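Local coordinates for protein nonribosomal peptide synthase (Streptomyces sp. MJ635-86F5, PDB 5JJP) that probably activates an aliphatic beta-amino acid by ATP-dependent adenylation, as an adenylation enzyme of the AMP-binding (ANL) superfamily, at residues L31-L35 against H208-R212; D96-A100 against R154-K158. One frame throughout, in Å; residues are numbered along the deposited sequence.

Interaction 1 (L31-L35 against H208-R212)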
loop_
_atom_site.group_PDB
_atom_site.type_symbol
_atom_site.label_atom_id
_atom_site.label_comp_id
_atom_site.label_asym_id
_atom_site.label_seq_id
_atom_site.Cartn_x
_atom_site.Cartn_y
_atom_site.Cartn_z
ATOM N N LEU A 31 7.858 -0.097 10.662
ATOM C CA LEU A 31 7.262 -1.008 9.668
ATOM C C LEU A 31 8.159 -2.203 9.419
ATOM O O LEU A 31 7.663 -3.273 9.065
ATOM C CB LEU A 31 7.005 -0.282 8.324
ATOM C CG LEU A 31 5.753 0.583 8.411
ATOM C CD1 LEU A 31 5.692 1.670 7.358
ATOM C CD2 LEU A 31 4.519 -0.315 8.330
ATOM N N ARG A 32 9.460 -2.019 9.613
ATOM C CA ARG A 32 10.396 -3.056 9.369
ATOM C C ARG A 32 10.110 -4.180 10.327
ATOM O O ARG A 32 10.201 -5.346 9.958
ATOM C CB ARG A 32 11.821 -2.514 9.566
ATOM C CG ARG A 32 12.901 -3.540 9.717
ATOM C CD ARG A 32 13.240 -4.164 8.406
ATOM N NE ARG A 32 14.366 -5.073 8.594
ATOM C CZ ARG A 32 14.274 -6.282 9.112
ATOM N NH1 ARG A 32 13.112 -6.744 9.476
ATOM N NH2 ARG A 32 15.365 -7.035 9.234
ATOM N N ASP A 33 9.789 -3.814 11.566
ATOM C CA ASP A 33 9.546 -4.809 12.602
ATOM C C ASP A 33 8.153 -5.355 12.449
ATOM O O ASP A 33 7.955 -6.583 12.426
ATOM C CB ASP A 33 9.755 -4.236 13.997
ATOM C CG ASP A 33 11.145 -3.607 14.166
ATOM O OD1 ASP A 33 12.138 -4.115 13.616
ATOM O OD2 ASP A 33 11.240 -2.587 14.871
ATOM N N TYR A 34 7.177 -4.453 12.333
ATOM C CA TYR A 34 5.783 -4.877 12.311
ATOM C C TYR A 34 5.536 -5.826 11.141
ATOM O O TYR A 34 4.876 -6.843 11.307
ATOM C CB TYR A 34 4.768 -3.701 12.337
ATOM C CG TYR A 34 3.362 -4.230 12.477
ATOM C CD1 TYR A 34 2.871 -4.608 13.713
ATOM C CD2 TYR A 34 2.538 -4.419 11.364
ATOM C CE1 TYR A 34 1.586 -5.116 13.845
ATOM C CE2 TYR A 34 1.235 -4.907 11.475
ATOM C CZ TYR A 34 0.770 -5.276 12.719
ATOM O OH TYR A 34 -0.494 -5.776 12.875
ATOM N N LEU A 35 6.033 -5.490 9.962
ATOM C CA LEU A 35 5.679 -6.276 8.787
ATOM C C LEU A 35 6.250 -7.696 8.856
ATOM O O LEU A 35 5.736 -8.569 8.206
ATOM C CB LEU A 35 6.129 -5.608 7.502
ATOM C CG LEU A 35 5.506 -4.230 7.190
ATOM C CD1 LEU A 35 5.866 -3.815 5.776
ATOM C CD2 LEU A 35 4.006 -4.214 7.360
ATOM N N HIS A 208 -2.416 -1.592 9.087
ATOM C CA HIS A 208 -2.282 -3.033 9.021
ATOM C C HIS A 208 -2.883 -3.686 10.271
ATOM O O HIS A 208 -3.570 -4.679 10.171
ATOM C CB HIS A 208 -0.828 -3.403 8.810
ATOM C CG HIS A 208 -0.333 -2.947 7.495
ATOM N ND1 HIS A 208 -0.873 -3.414 6.317
ATOM C CD2 HIS A 208 0.535 -1.970 7.156
ATOM C CE1 HIS A 208 -0.307 -2.791 5.304
ATOM N NE2 HIS A 208 0.534 -1.890 5.788
ATOM N N ARG A 209 -2.673 -3.076 11.431
ATOM C CA ARG A 209 -3.259 -3.600 12.639
ATOM C C ARG A 209 -4.781 -3.704 12.542
ATOM O O ARG A 209 -5.383 -4.714 12.936
ATOM C CB ARG A 209 -2.913 -2.718 13.837
ATOM C CG ARG A 209 -1.540 -2.923 14.422
ATOM C CD ARG A 209 -1.582 -2.362 15.848
ATOM N NE ARG A 209 -1.544 -0.947 15.813
ATOM C CZ ARG A 209 -2.407 -0.064 16.321
ATOM N NH1 ARG A 209 -3.446 -0.380 17.088
ATOM N NH2 ARG A 209 -2.136 1.228 16.067
ATOM N N GLY A 210 -5.408 -2.613 12.115
ATOM C CA GLY A 210 -6.846 -2.598 11.950
ATOM C C GLY A 210 -7.289 -3.642 10.923
ATOM O O GLY A 210 -8.210 -4.412 11.199
ATOM N N ILE A 211 -6.665 -3.661 9.741
ATOM C CA ILE A 211 -7.137 -4.520 8.673
ATOM C C ILE A 211 -7.013 -6.035 9.020
ATOM O O ILE A 211 -7.905 -6.783 8.742
ATOM C CB ILE A 211 -6.439 -4.164 7.350
ATOM C CG1 ILE A 211 -6.983 -2.819 6.807
ATOM C CG2 ILE A 211 -6.671 -5.217 6.289
ATOM C CD1 ILE A 211 -8.414 -2.862 6.290
ATOM N N ARG A 212 -5.958 -6.428 9.719
ATOM C CA ARG A 212 -5.819 -7.783 10.148
ATOM C C ARG A 212 -6.888 -8.227 11.091
ATOM O O ARG A 212 -7.099 -9.417 11.244
ATOM C CB ARG A 212 -4.449 -7.989 10.806
ATOM C CG ARG A 212 -3.309 -8.004 9.807
ATOM C CD ARG A 212 -1.989 -8.083 10.520
ATOM N NE ARG A 212 -1.726 -9.422 11.037
ATOM C CZ ARG A 212 -0.818 -9.709 11.971
ATOM N NH1 ARG A 212 -0.130 -8.750 12.584
ATOM N NH2 ARG A 212 -0.626 -10.987 12.320
#
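Y34 spans the gap between two helices that run nearly side by side, its hydroxyl meeting R212 and its ring lying against H208 and R209. The short segments 31-35 and 208-212 are nearly parallel, and their axes stay 12.8 Å apart, too far for backbones to pack; one long aromatic side chain does most of the bridging. Followed outward, Y34 leaves its helix with CB already directed at the partner, and CG stands opposite the backbone N (chi1 -173°), which carries the ring straight across. In the outer half of the ring, CE2 rests 3.7 Å from H208 CB. Along the other edge CE1 meets R209 CG, which lies on the same side of the ring plane as H208 CB and also against CZ, while R212 NH1 comes from the opposite side. At the tip, OH sits 3.4 Å from R209 CG and accepts a hydrogen bond of 3.0 Å from R212 NH1. That bond is moderately bent, 151° at the hydrogen, and the oxygen lies close to the guanidinium plane, at its edge, although ring and guanidinium planes are turned 66° from each other. The chain of R212 bends at chi3, which turns NH1 back toward the phenol oxygen as the two side chains pass in opposite directions. Beside this bridge, L35 CD2 covers one face of the H208 imidazole, 4.1 Å from its CD2. Helix 232-243 packs alongside, A239 touching both L35 and H208, while L31 leans on F105 of helix 95-107 and on N204 and I205 earlier in helix 201-212.

Interaction 2 (D96-A100 against R154-K158)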
loop_
_atom_site.group_PDB
_atom_site.type_symbol
_atom_site.label_atom_id
_atom_site.label_comp_id
_atom_site.label_asym_id
_atom_site.label_seq_id
_atom_site.Cartn_x
_atom_site.Cartn_y
_atom_site.Cartn_z
ATOM N N ASP A 96 13.802 -8.289 -4.186
ATOM C CA ASP A 96 14.874 -7.337 -3.851
ATOM C C ASP A 96 14.391 -5.893 -3.633
ATOM O O ASP A 96 14.923 -5.181 -2.750
ATOM C CB ASP A 96 15.961 -7.360 -4.917
ATOM C CG ASP A 96 16.897 -8.578 -4.785
ATOM O OD1 ASP A 96 16.976 -9.132 -3.650
ATOM O OD2 ASP A 96 17.568 -8.959 -5.782
ATOM N N ALA A 97 13.363 -5.471 -4.349
ATOM C CA ALA A 97 12.794 -4.138 -4.128
ATOM C C ALA A 97 12.109 -4.098 -2.755
ATOM O O ALA A 97 12.139 -3.081 -2.043
ATOM C CB ALA A 97 11.775 -3.802 -5.204
ATOM N N VAL A 98 11.547 -5.242 -2.355
ATOM C CA VAL A 98 10.933 -5.314 -1.014
ATOM C C VAL A 98 12.024 -5.215 0.063
ATOM O O VAL A 98 11.905 -4.449 1.020
ATOM C CB VAL A 98 10.088 -6.599 -0.851
ATOM C CG1 VAL A 98 9.546 -6.708 0.572
ATOM C CG2 VAL A 98 8.951 -6.642 -1.866
ATOM N N ALA A 99 13.092 -6.010 -0.076
ATOM C CA ALA A 99 14.231 -5.892 0.849
ATOM C C ALA A 99 14.711 -4.411 0.925
ATOM O O ALA A 99 14.973 -3.890 2.000
ATOM C CB ALA A 99 15.364 -6.779 0.425
ATOM N N ALA A 100 14.814 -3.756 -0.219
ATOM C CA ALA A 100 15.223 -2.315 -0.260
ATOM C C ALA A 100 14.314 -1.389 0.519
ATOM O O ALA A 100 14.815 -0.525 1.308
ATOM C CB ALA A 100 15.284 -1.823 -1.664
ATOM N N ARG A 154 22.526 1.235 -6.955
ATOM C CA ARG A 154 21.743 0.134 -7.459
ATOM C C ARG A 154 21.693 -0.896 -6.419
ATOM O O ARG A 154 22.666 -1.074 -5.657
ATOM C CB ARG A 154 22.369 -0.476 -8.682
ATOM C CG ARG A 154 22.316 0.411 -9.893
ATOM C CD ARG A 154 23.417 0.078 -10.886
ATOM N NE ARG A 154 23.412 1.083 -11.958
ATOM C CZ ARG A 154 22.520 1.095 -12.927
ATOM N NH1 ARG A 154 21.551 0.184 -12.945
ATOM N NH2 ARG A 154 22.562 2.038 -13.841
ATOM N N PHE A 155 20.588 -1.634 -6.395
ATOM C CA PHE A 155 20.504 -2.807 -5.514
ATOM C C PHE A 155 20.206 -4.025 -6.358
ATOM O O PHE A 155 19.488 -3.940 -7.347
ATOM C CB PHE A 155 19.442 -2.601 -4.425
ATOM C CG PHE A 155 18.067 -2.465 -4.953
ATOM C CD1 PHE A 155 17.567 -1.252 -5.296
ATOM C CD2 PHE A 155 17.269 -3.579 -5.106
ATOM C CE1 PHE A 155 16.290 -1.123 -5.824
ATOM C CE2 PHE A 155 16.001 -3.464 -5.681
ATOM C CZ PHE A 155 15.514 -2.229 -6.039
ATOM N N GLY A 156 20.768 -5.158 -5.989
ATOM C CA GLY A 156 20.474 -6.433 -6.704
ATOM C C GLY A 156 20.912 -7.605 -5.846
ATOM O O GLY A 156 21.167 -7.428 -4.642
ATOM N N PRO A 157 21.066 -8.778 -6.452
ATOM C CA PRO A 157 21.332 -10.012 -5.662
ATOM C C PRO A 157 22.599 -9.925 -4.819
ATOM O O PRO A 157 22.591 -10.395 -3.673
ATOM C CB PRO A 157 21.511 -11.109 -6.738
ATOM C CG PRO A 157 20.942 -10.537 -8.009
ATOM C CD PRO A 157 20.992 -9.034 -7.898
ATOM N N LYS A 158 23.645 -9.290 -5.353
ATOM C CA LYS A 158 24.906 -9.162 -4.645
ATOM C C LYS A 158 24.959 -8.062 -3.562
ATOM O O LYS A 158 25.823 -8.112 -2.688
ATOM C CB LYS A 158 26.051 -8.939 -5.635
ATOM C CG LYS A 158 26.033 -7.613 -6.409
ATOM C CD LYS A 158 26.268 -6.330 -5.589
ATOM C CE LYS A 158 27.364 -6.366 -4.511
ATOM N NZ LYS A 158 28.730 -6.010 -4.994
#
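F155, near the end of strand 151-156, turns its ring into the flank of helix 95-107, a helix-on-sheet packing within one layer pair of the alpha-beta-alpha-beta-alpha sandwich. Helix and strand segments cross at 124°, with axes 8.5 Å apart. The ring is presented differently to each helix residue. A100 comes over a face: its CB stands 4.1 Å from the ring centroid and only 1° off the normal, a well-centred CH-pi contact. D96 CB instead lies at the ring's edge, in its plane, 4.0 Å from CE2, and the A97 methyl approaches CZ at 4.1 Å. F155 reaches this place because its CG is set between the backbone N and the carbonyl carbon (chi1 64°), and the ring then fits against one turn of helix, from D96 to A100. L89 and L136, from strands 87-90 and 134-138 of the same sheet, also touch the F155 side chain. Replacing F155 with an alanine would probably open a gap between helix and sheet and leave the A100 methyl without its aromatic partner. Nearer the surface, the D96 carboxylate extends past the ring toward the end of the strand. Its OD1 is hydrogen-bonded to NE2 of Q68 in helix 62-77, whereas OD2 meets the G156-P157 peptide link by contact alone, 3.6 Å from P157 N.

How the interactions relate
Two ways of joining secondary structure are combined here: interaction 1 ties helix to helix, interaction 2 ties a helix to strand 151-156, next to the edge strand 159-162 of a five-stranded mixed sheet. Their centres lie 22 Å apart and their nearest atoms about 7 Å, with no direct touch. Along the chain the order is 31-35, 96-100, 154-158, 208-212, which places interaction 2 inside the loop closed by interaction 1. Helix 95-107 links them: its first turns pack on strand 151-156, and its later part meets helix 31-37. Helix 31-37 thus lies between helix 95-107 of the sheet layer and helix 201-212, joining residues some 170 positions apart.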